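PDB 5TQB: assembly chaperone of ribosomal protein L4 (Acl4) from Chaetomium thermophilum, which probably binds newly made ribosomal protein L4 on a scaffold of tetratricopeptide-repeat-like helix pairs and escorts it toward ribosome assembly. Local coordinates for residues E183-W188 against L212-H217; E203-L208 against I239-E244; S233-L238 against L248-R253. One frame throughout, in Å; residues are numbered along the deposited sequence.

Contact 1: E183-W188 against L212-H217; sequences EWPETW and LGLWTH. With EDO (1,2-ethanediol), chain H.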
loop_
_atom_site.group_PDB
_atom_site.type_symbol
_atom_site.label_atom_id
_atom_site.label_comp_id
_atom_site.label_asym_id
_atom_site.label_seq_id
_atom_site.Cartn_x
_atom_site.Cartn_y
_atom_site.Cartn_z
ATOM N N GLU B 183 4.234 -13.298 -13.966
ATOM C CA GLU B 183 4.908 -12.019 -13.760
ATOM C C GLU B 183 4.330 -11.264 -12.565
ATOM O O GLU B 183 4.784 -10.170 -12.238
ATOM C CB GLU B 183 4.802 -11.153 -15.023
ATOM C CG GLU B 183 3.412 -10.543 -15.300
ATOM C CD GLU B 183 2.367 -11.574 -15.709
ATOM O OE1 GLU B 183 1.218 -11.488 -15.219
ATOM O OE2 GLU B 183 2.691 -12.462 -16.527
ATOM N N TRP B 184 3.329 -11.853 -11.923
ATOM C CA TRP B 184 2.636 -11.217 -10.812
ATOM C C TRP B 184 3.179 -11.749 -9.481
ATOM O O TRP B 184 3.180 -12.963 -9.260
ATOM C CB TRP B 184 1.146 -11.516 -10.928
ATOM C CG TRP B 184 0.236 -10.493 -10.321
ATOM C CD1 TRP B 184 -0.828 -10.734 -9.503
ATOM C CD2 TRP B 184 0.288 -9.072 -10.503
ATOM N NE1 TRP B 184 -1.440 -9.557 -9.162
ATOM C CE2 TRP B 184 -0.773 -8.520 -9.759
ATOM C CE3 TRP B 184 1.127 -8.213 -11.219
ATOM C CZ2 TRP B 184 -1.014 -7.147 -9.704
ATOM C CZ3 TRP B 184 0.886 -6.848 -11.163
ATOM C CH2 TRP B 184 -0.176 -6.331 -10.411
ATOM N N PRO B 185 3.658 -10.850 -8.596
ATOM C CA PRO B 185 4.269 -11.308 -7.338
ATOM C C PRO B 185 3.378 -12.171 -6.437
ATOM O O PRO B 185 3.898 -13.048 -5.747
ATOM C CB PRO B 185 4.628 -10.004 -6.610
ATOM C CG PRO B 185 4.380 -8.894 -7.553
ATOM C CD PRO B 185 3.988 -9.445 -8.880
ATOM N N GLU B 186 2.074 -11.924 -6.435
ATOM C CA GLU B 186 1.164 -12.623 -5.537
ATOM C C GLU B 186 1.030 -14.113 -5.865
ATOM O O GLU B 186 0.732 -14.928 -4.991
ATOM C CB GLU B 186 -0.208 -11.957 -5.572
ATOM C CG GLU B 186 -1.244 -12.616 -4.682
ATOM C CD GLU B 186 -2.180 -11.608 -4.034
ATOM O OE1 GLU B 186 -3.411 -11.802 -4.115
ATOM O OE2 GLU B 186 -1.683 -10.629 -3.435
ATOM N N THR B 187 1.248 -14.472 -7.123
ATOM C CA THR B 187 1.139 -15.863 -7.513
ATOM C C THR B 187 2.268 -16.653 -6.850
ATOM O O THR B 187 2.041 -17.724 -6.291
ATOM C CB THR B 187 1.186 -16.022 -9.041
ATOM O OG1 THR B 187 2.400 -15.457 -9.546
ATOM C CG2 THR B 187 0.004 -15.313 -9.684
ATOM N N TRP B 188 3.477 -16.103 -6.897
ATOM C CA TRP B 188 4.649 -16.778 -6.353
ATOM C C TRP B 188 4.679 -16.691 -4.834
ATOM O O TRP B 188 5.212 -17.569 -4.153
ATOM C CB TRP B 188 5.914 -16.197 -6.974
ATOM C CG TRP B 188 5.953 -16.488 -8.430
ATOM C CD1 TRP B 188 5.742 -15.610 -9.450
ATOM C CD2 TRP B 188 6.176 -17.766 -9.036
ATOM N NE1 TRP B 188 5.835 -16.260 -10.657
ATOM C CE2 TRP B 188 6.099 -17.585 -10.429
ATOM C CE3 TRP B 188 6.440 -19.043 -8.534
ATOM C CZ2 TRP B 188 6.282 -18.632 -11.327
ATOM C CZ3 TRP B 188 6.622 -20.083 -9.428
ATOM C CH2 TRP B 188 6.542 -19.872 -10.807
ATOM N N LEU B 212 9.696 -11.146 -5.076
ATOM C CA LEU B 212 10.340 -9.886 -4.728
ATOM C C LEU B 212 11.032 -9.269 -5.938
ATOM O O LEU B 212 11.010 -8.055 -6.124
ATOM C CB LEU B 212 11.357 -10.107 -3.610
ATOM C CG LEU B 212 10.769 -10.369 -2.224
ATOM C CD1 LEU B 212 11.828 -10.939 -1.292
ATOM C CD2 LEU B 212 10.192 -9.092 -1.650
ATOM N N GLY B 213 11.638 -10.111 -6.768
ATOM C CA GLY B 213 12.362 -9.642 -7.935
ATOM C C GLY B 213 11.467 -9.002 -8.981
ATOM O O GLY B 213 11.956 -8.450 -9.965
ATOM N N LEU B 214 10.157 -9.071 -8.762
ATOM C CA LEU B 214 9.188 -8.533 -9.705
ATOM C C LEU B 214 8.683 -7.145 -9.319
ATOM O O LEU B 214 7.926 -6.543 -10.079
ATOM C CB LEU B 214 7.997 -9.489 -9.839
ATOM C CG LEU B 214 8.304 -10.847 -10.475
ATOM C CD1 LEU B 214 7.151 -11.800 -10.265
ATOM C CD2 LEU B 214 8.601 -10.711 -11.960
ATOM N N TRP B 215 9.088 -6.630 -8.158
ATOM C CA TRP B 215 8.576 -5.330 -7.713
ATOM C C TRP B 215 9.510 -4.484 -6.838
ATOM O O TRP B 215 9.355 -3.264 -6.790
ATOM C CB TRP B 215 7.228 -5.503 -7.002
ATOM C CG TRP B 215 7.315 -6.161 -5.655
ATOM C CD1 TRP B 215 7.232 -7.495 -5.392
ATOM C CD2 TRP B 215 7.491 -5.512 -4.387
ATOM N NE1 TRP B 215 7.347 -7.721 -4.041
ATOM C CE2 TRP B 215 7.509 -6.520 -3.401
ATOM C CE3 TRP B 215 7.637 -4.176 -3.991
ATOM C CZ2 TRP B 215 7.667 -6.240 -2.044
ATOM C CZ3 TRP B 215 7.793 -3.897 -2.641
ATOM C CH2 TRP B 215 7.807 -4.927 -1.684
ATOM N N THR B 216 10.470 -5.102 -6.154
ATOM C CA THR B 216 11.315 -4.353 -5.215
ATOM C C THR B 216 12.133 -3.265 -5.908
ATOM O O THR B 216 12.535 -2.287 -5.281
ATOM C CB THR B 216 12.281 -5.269 -4.445
ATOM O OG1 THR B 216 13.072 -6.024 -5.372
ATOM C CG2 THR B 216 11.511 -6.212 -3.537
ATOM N N HIS B 217 12.362 -3.438 -7.205
ATOM C CA HIS B 217 13.147 -2.490 -7.990
ATOM C C HIS B 217 12.273 -1.417 -8.647
ATOM O O HIS B 217 12.791 -0.495 -9.273
ATOM C CB HIS B 217 13.948 -3.236 -9.060
ATOM C CG HIS B 217 13.113 -4.135 -9.920
ATOM N ND1 HIS B 217 12.604 -3.741 -11.138
ATOM C CD2 HIS B 217 12.692 -5.409 -9.731
ATOM C CE1 HIS B 217 11.912 -4.735 -11.666
ATOM N NE2 HIS B 217 11.947 -5.758 -10.831
HETATM C C1 EDO H . -0.035 -8.780 -6.650
HETATM O O1 EDO H . 1.358 -8.999 -6.688
HETATM C C2 EDO H . -0.497 -8.416 -5.257
HETATM O O2 EDO H . -1.901 -8.550 -5.194
#
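The start of helix 185-197, with the residues just before it, meets the loop that leaves helix 201-212, at the end of this helical hairpin remote from its short connecting turn. Leu214 carries much of the contact. With CG anti to its own carbonyl carbon (chi1 -66°), it sends CD1 to within 3.5 Å of the carbonyl O of Glu183, and the same methyl lies 4.1 Å from CD1 of Trp188, across which the leucine runs obliquely. Its CB also rests 4.1 Å from CD of Pro185.

The pyrrolidine ring of Pro185 touches Trp215 as well, Pro185 CB standing 3.8 Å from Trp215 CD1. Trp215 adopts the crowded first torsion, CG between backbone N and carbonyl carbon (chi1 71°), and one face of its indole has CG2 of Thr216 over the centre. Such pairing of consecutive antiparallel helices is the basic architecture of tetratricopeptide-repeat proteins; here the loop residues pack on the helix start without any hydrogen bond between the two segments.

The turn is held from within: Trp184 O takes the N-H of Thr187 and bonds Thr187 OG1 at 2.6 Å, in the carbonyl plane; that hydroxyl also bonds Ala181 O. Trp184 itself turns its side chain from the loop, its NE1 bonded to Glu147 of helix 131-156. A 1,2-ethanediol, probably from the crystallisation liquor, lies over one indole face and gives its O2 to Glu186 OE2 at 2.7 Å. That carboxylate also bonds Ser230 and, through OE1, forms a salt bridge with a basic side chain of another protein's chain.

Contact 2: E203-L208 against I239-E244; sequences EAREAL and IEVDME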
loop_
_atom_site.group_PDB
_atom_site.type_symbol
_atom_site.label_atom_id
_atom_site.label_comp_id
_atom_site.label_asym_id
_atom_site.label_seq_id
_atom_site.Cartn_x
_atom_site.Cartn_y
_atom_site.Cartn_z
ATOM N N GLU B 203 12.199 -24.444 -1.534
ATOM C CA GLU B 203 11.374 -24.032 -2.658
ATOM C C GLU B 203 10.522 -22.825 -2.279
ATOM O O GLU B 203 10.191 -22.006 -3.132
ATOM C CB GLU B 203 10.492 -25.182 -3.137
ATOM C CG GLU B 203 11.282 -26.352 -3.699
ATOM C CD GLU B 203 10.391 -27.406 -4.320
ATOM O OE1 GLU B 203 10.453 -28.569 -3.877
ATOM O OE2 GLU B 203 9.628 -27.068 -5.250
ATOM N N ALA B 204 10.166 -22.717 -1.002
ATOM C CA ALA B 204 9.431 -21.552 -0.525
ATOM C C ALA B 204 10.296 -20.302 -0.643
ATOM O O ALA B 204 9.827 -19.260 -1.095
ATOM C CB ALA B 204 8.974 -21.748 0.912
ATOM N N ARG B 205 11.559 -20.415 -0.240
ATOM C CA ARG B 205 12.498 -19.302 -0.342
ATOM C C ARG B 205 12.685 -18.910 -1.800
ATOM O O ARG B 205 12.676 -17.727 -2.140
ATOM C CB ARG B 205 13.853 -19.670 0.273
ATOM C CG ARG B 205 13.815 -19.896 1.775
ATOM C CD ARG B 205 15.212 -19.984 2.366
ATOM N NE ARG B 205 15.180 -20.349 3.780
ATOM C CZ ARG B 205 15.429 -21.567 4.261
ATOM N NH1 ARG B 205 15.745 -22.573 3.451
ATOM N NH2 ARG B 205 15.365 -21.781 5.569
ATOM N N GLU B 206 12.852 -19.918 -2.651
ATOM C CA GLU B 206 13.022 -19.721 -4.085
ATOM C C GLU B 206 11.851 -18.935 -4.675
ATOM O O GLU B 206 12.046 -18.015 -5.472
ATOM C CB GLU B 206 13.132 -21.081 -4.772
ATOM C CG GLU B 206 13.484 -21.027 -6.249
ATOM C CD GLU B 206 13.516 -22.408 -6.884
ATOM O OE1 GLU B 206 14.394 -22.654 -7.740
ATOM O OE2 GLU B 206 12.661 -23.249 -6.524
ATOM N N ALA B 207 10.639 -19.296 -4.265
ATOM C CA ALA B 207 9.429 -18.647 -4.754
ATOM C C ALA B 207 9.342 -17.202 -4.281
ATOM O O ALA B 207 8.996 -16.310 -5.055
ATOM C CB ALA B 207 8.201 -19.419 -4.303
ATOM N N LEU B 208 9.653 -16.974 -3.010
ATOM C CA LEU B 208 9.568 -15.637 -2.435
ATOM C C LEU B 208 10.607 -14.694 -3.038
ATOM O O LEU B 208 10.329 -13.518 -3.279
ATOM C CB LEU B 208 9.749 -15.710 -0.921
ATOM C CG LEU B 208 8.549 -16.217 -0.118
ATOM C CD1 LEU B 208 8.938 -16.440 1.335
ATOM C CD2 LEU B 208 7.368 -15.262 -0.204
ATOM N N ILE B 239 9.613 -14.047 7.404
ATOM C CA ILE B 239 10.131 -14.371 8.726
ATOM C C ILE B 239 10.023 -15.880 8.951
ATOM O O ILE B 239 10.888 -16.487 9.579
ATOM C CB ILE B 239 9.372 -13.613 9.829
ATOM C CG1 ILE B 239 9.529 -12.108 9.634
ATOM C CG2 ILE B 239 9.903 -13.980 11.207
ATOM C CD1 ILE B 239 8.538 -11.285 10.429
ATOM N N GLU B 240 8.961 -16.471 8.416
ATOM C CA GLU B 240 8.719 -17.900 8.528
ATOM C C GLU B 240 9.893 -18.710 7.986
ATOM O O GLU B 240 10.371 -19.633 8.649
ATOM C CB GLU B 240 7.438 -18.274 7.778
ATOM C CG GLU B 240 7.022 -19.737 7.919
ATOM C CD GLU B 240 6.430 -20.061 9.280
ATOM O OE1 GLU B 240 5.555 -19.298 9.742
ATOM O OE2 GLU B 240 6.836 -21.079 9.885
ATOM N N VAL B 241 10.361 -18.359 6.789
ATOM C CA VAL B 241 11.419 -19.121 6.122
ATOM C C VAL B 241 12.791 -18.443 6.208
ATOM O O VAL B 241 13.638 -18.625 5.331
ATOM C CB VAL B 241 11.066 -19.392 4.644
ATOM C CG1 VAL B 241 9.763 -20.178 4.546
ATOM C CG2 VAL B 241 10.958 -18.096 3.878
ATOM N N ASP B 242 12.993 -17.657 7.263
ATOM C CA ASP B 242 14.318 -17.153 7.642
ATOM C C ASP B 242 14.947 -16.181 6.643
ATOM O O ASP B 242 16.156 -16.222 6.413
ATOM C CB ASP B 242 15.283 -18.318 7.889
ATOM C CG ASP B 242 14.762 -19.297 8.924
ATOM O OD1 ASP B 242 14.919 -19.018 10.133
ATOM O OD2 ASP B 242 14.195 -20.341 8.528
HETATM N N MSE B 243 14.124 -15.315 6.055
HETATM C CA MSE B 243 14.617 -14.236 5.208
HETATM C C MSE B 243 14.306 -12.895 5.874
HETATM O O MSE B 243 13.623 -12.034 5.309
HETATM C CB MSE B 243 13.996 -14.318 3.811
HETATM C CG MSE B 243 14.681 -15.323 2.893
HETATM SE SE MSE B 243 13.857 -15.395 1.121
HETATM C CE MSE B 243 12.243 -16.280 1.649
ATOM N N GLU B 244 14.814 -12.736 7.092
ATOM C CA GLU B 244 14.546 -11.547 7.888
ATOM C C GLU B 244 15.157 -10.304 7.247
ATOM O O GLU B 244 14.585 -9.217 7.322
ATOM C CB GLU B 244 15.083 -11.719 9.312
ATOM C CG GLU B 244 14.432 -12.857 10.091
ATOM C CD GLU B 244 15.147 -14.201 9.929
ATOM O OE1 GLU B 244 16.019 -14.336 9.041
ATOM O OE2 GLU B 244 14.830 -15.128 10.705
#
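The guanidinium of Arg205 is engaged along its edge: Asp242 OD2 lies in its plane, and Val241 O sits nearby, tilted 20° out of it. The stronger bond runs from NE of Arg205 to O of Val241, 2.8 Å long, with the donor in the carbonyl plane. NH2 of Arg205 reaches Asp242 OD2 at 3.5 Å, a weak bond within a salt bridge, and the carboxylate is turned 42° from the guanidinium. The stronger partner of Asp242 is a basic side chain of another protein's chain, while NH1 of Arg205 pairs with Glu202.

These acceptors sit just past the end of helix 228-240, closed by a Schellman motif with Asp242, at positive phi, as its C-prime residue. Met243 then stands at the N-cap of helix 244-257, so helix 201-212 packs against a tight helix-to-helix corner. An alanine at Arg205 removes the NE donor to Val241 O, a partner of Asp242 and the CG touching Met243 CE, and would probably loosen helix 201-212 on this corner.

Beneath the polar edge the packing is apolar. Leu208 and Val241 meet tip to tip, Leu208 CD1 lying 3.6 Å from Val241 CG2. The CE methyl of Met243, a selenomethionine bent at chi3 (-72°), comes within 3.3 Å of Leu208 CD1 and also touches CG of Arg205. One turn before Leu208, Ala204 CB lies 4.0 Å from the other methyl, Val241 CG1.

Contact 3: S233-L238 against L248-R253; sequences SLVRLL and LEVTER. With EDO (1,2-ethanediol), chain F.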
loop_
_atom_site.group_PDB
_atom_site.type_symbol
_atom_site.label_atom_id
_atom_site.label_comp_id
_atom_site.label_asym_id
_atom_site.label_seq_id
_atom_site.Cartn_x
_atom_site.Cartn_y
_atom_site.Cartn_z
ATOM N N SER B 233 1.184 -9.949 4.494
ATOM C CA SER B 233 1.230 -11.400 4.369
ATOM C C SER B 233 2.621 -11.845 3.944
ATOM O O SER B 233 3.139 -12.865 4.422
ATOM C CB SER B 233 0.190 -11.869 3.353
ATOM O OG SER B 233 0.463 -13.178 2.885
ATOM N N LEU B 234 3.229 -11.068 3.055
ATOM C CA LEU B 234 4.569 -11.370 2.572
ATOM C C LEU B 234 5.578 -11.396 3.721
ATOM O O LEU B 234 6.386 -12.316 3.818
ATOM C CB LEU B 234 4.999 -10.349 1.520
ATOM C CG LEU B 234 6.439 -10.470 1.028
ATOM C CD1 LEU B 234 6.648 -11.796 0.305
ATOM C CD2 LEU B 234 6.782 -9.299 0.138
ATOM N N VAL B 235 5.527 -10.388 4.587
ATOM C CA VAL B 235 6.465 -10.299 5.703
ATOM C C VAL B 235 6.381 -11.530 6.605
ATOM O O VAL B 235 7.403 -12.005 7.101
ATOM C CB VAL B 235 6.229 -9.027 6.536
ATOM C CG1 VAL B 235 7.048 -9.044 7.813
ATOM C CG2 VAL B 235 6.589 -7.797 5.726
ATOM N N ARG B 236 5.165 -12.031 6.818
ATOM C CA ARG B 236 4.953 -13.208 7.652
ATOM C C ARG B 236 5.612 -14.421 7.001
ATOM O O ARG B 236 6.244 -15.233 7.679
ATOM C CB ARG B 236 3.456 -13.458 7.869
ATOM C CG ARG B 236 2.766 -12.427 8.763
ATOM C CD ARG B 236 1.235 -12.503 8.665
ATOM N NE ARG B 236 0.691 -13.790 9.115
ATOM C CZ ARG B 236 0.127 -14.018 10.305
ATOM N NH1 ARG B 236 0.013 -13.049 11.206
ATOM N NH2 ARG B 236 -0.333 -15.229 10.599
ATOM N N LEU B 237 5.488 -14.518 5.680
ATOM C CA LEU B 237 6.135 -15.585 4.926
ATOM C C LEU B 237 7.658 -15.484 4.996
ATOM O O LEU B 237 8.345 -16.498 5.075
ATOM C CB LEU B 237 5.695 -15.558 3.461
ATOM C CG LEU B 237 4.210 -15.797 3.170
ATOM C CD1 LEU B 237 3.960 -15.661 1.686
ATOM C CD2 LEU B 237 3.755 -17.148 3.653
ATOM N N LEU B 238 8.178 -14.259 4.958
ATOM C CA LEU B 238 9.623 -14.028 4.965
ATOM C C LEU B 238 10.282 -14.375 6.303
ATOM O O LEU B 238 11.392 -14.908 6.335
ATOM C CB LEU B 238 9.926 -12.567 4.628
ATOM C CG LEU B 238 9.721 -12.120 3.181
ATOM C CD1 LEU B 238 9.950 -10.625 3.079
ATOM C CD2 LEU B 238 10.650 -12.860 2.235
ATOM N N LEU B 248 13.118 -6.964 6.623
ATOM C CA LEU B 248 13.490 -5.660 7.171
ATOM C C LEU B 248 13.251 -4.535 6.163
ATOM O O LEU B 248 12.720 -3.476 6.512
ATOM C CB LEU B 248 14.961 -5.659 7.595
ATOM C CG LEU B 248 15.250 -5.764 9.094
ATOM C CD1 LEU B 248 14.841 -7.120 9.643
ATOM C CD2 LEU B 248 16.722 -5.500 9.369
ATOM N N GLU B 249 13.650 -4.769 4.916
ATOM C CA GLU B 249 13.465 -3.795 3.847
ATOM C C GLU B 249 11.983 -3.590 3.543
ATOM O O GLU B 249 11.522 -2.453 3.406
ATOM C CB GLU B 249 14.211 -4.244 2.590
ATOM C CG GLU B 249 15.723 -4.297 2.774
ATOM C CD GLU B 249 16.452 -4.884 1.576
ATOM O OE1 GLU B 249 15.831 -5.655 0.810
ATOM O OE2 GLU B 249 17.652 -4.575 1.402
ATOM N N VAL B 250 11.236 -4.686 3.459
ATOM C CA VAL B 250 9.804 -4.611 3.189
ATOM C C VAL B 250 9.059 -3.881 4.313
ATOM O O VAL B 250 8.179 -3.063 4.038
ATOM C CB VAL B 250 9.187 -6.010 2.959
ATOM C CG1 VAL B 250 7.679 -5.917 2.732
ATOM C CG2 VAL B 250 9.848 -6.689 1.771
ATOM N N THR B 251 9.409 -4.159 5.569
ATOM C CA THR B 251 8.732 -3.511 6.697
ATOM C C THR B 251 9.065 -2.020 6.795
ATOM O O THR B 251 8.254 -1.233 7.286
ATOM C CB THR B 251 9.049 -4.184 8.067
ATOM O OG1 THR B 251 10.466 -4.261 8.268
ATOM C CG2 THR B 251 8.443 -5.572 8.141
ATOM N N GLU B 252 10.249 -1.632 6.334
ATOM C CA GLU B 252 10.640 -0.231 6.384
ATOM C C GLU B 252 9.872 0.588 5.341
ATOM O O GLU B 252 9.433 1.702 5.629
ATOM C CB GLU B 252 12.149 -0.074 6.199
ATOM C CG GLU B 252 12.638 1.325 6.545
ATOM C CD GLU B 252 14.128 1.396 6.828
ATOM O OE1 GLU B 252 14.678 0.435 7.413
ATOM O OE2 GLU B 252 14.748 2.423 6.473
ATOM N N ARG B 253 9.702 0.031 4.143
ATOM C CA ARG B 253 8.879 0.660 3.110
ATOM C C ARG B 253 7.438 0.797 3.588
ATOM O O ARG B 253 6.813 1.840 3.406
ATOM C CB ARG B 253 8.916 -0.166 1.819
ATOM C CG ARG B 253 7.944 0.284 0.708
ATOM C CD ARG B 253 8.536 1.369 -0.178
ATOM N NE ARG B 253 9.561 0.840 -1.076
ATOM C CZ ARG B 253 9.310 0.235 -2.235
ATOM N NH1 ARG B 253 8.062 0.070 -2.657
ATOM N NH2 ARG B 253 10.316 -0.213 -2.976
HETATM C C1 EDO F . 9.771 4.719 7.729
HETATM O O1 EDO F . 10.947 4.290 7.077
HETATM C C2 EDO F . 9.623 6.217 7.584
HETATM O O2 EDO F . 8.458 6.650 8.258
#
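Apolar packing makes up the whole direct contact between helices 228-240 and 244-257, which follow each other in the chain and run nearly antiparallel: the axes of the short segments are inclined at 158° and approach to 9.9 Å. Val235 and Val250 are nearest in backbone, and the two valines lie alongside with their branches running opposite ways, Val235 CG2 lying 3.7 Å from Val250 CG1. The other methyl of Val250, CG2, meets two leucines one turn apart on the opposing helix: Leu238 CD1 at 4.1 Å, approached roughly at right angles, and Leu234 CD2 at 4.3 Å. On the other flank, the CG2 methyl of Thr251 is 3.8 Å from Val235 CG1 and equally far from Val235 CG2, so it faces the fork of the valine.

The polar groups find partners elsewhere: Arg236 NH2 bonds the backbone of another protein's chain. Thr251 holds OG1 in the crowded position (chi1 54°), among backbone carbonyls of its own helix, where it accepts a hydrogen bond from Arg272 NH2 of helix 262-281; the same torsion turns CG2 to Val235. A 1,2-ethanediol, probably from the crystallisation liquor, bonds weakly through O1 to Glu252 O at 3.3 Å.

With no hydrogen bond or charge pair across it, the fit of this buried helix interface, as in tetratricopeptide-repeat folds, probably rests on the shape of its branched side chains.

How the contacts relate
Four successive helices, 185-197 to 244-257, bring the contacts together on one part of the scaffold. Contacts 2 and 3, with centres about 11 Å apart, share helix 228-240, and the probable Schellman bond from Met243 N to Leu238 O (2.8 Å) ties them directly. Leu208 CD2 of contact 2 also packs 3.6 Å from Leu234 CD1 of contact 3. Contact 1, centred about 13 Å from contact 3, joins the same apolar region through Trp215 CZ2, which lies 3.9 Å from Leu234 CD2. Between contacts 1 and 2, about 14 Å apart, Trp188 O approaches Ala207 CB at 3.5 Å. Another protein's chain touches residues of all three contacts, consistent with a client-binding face.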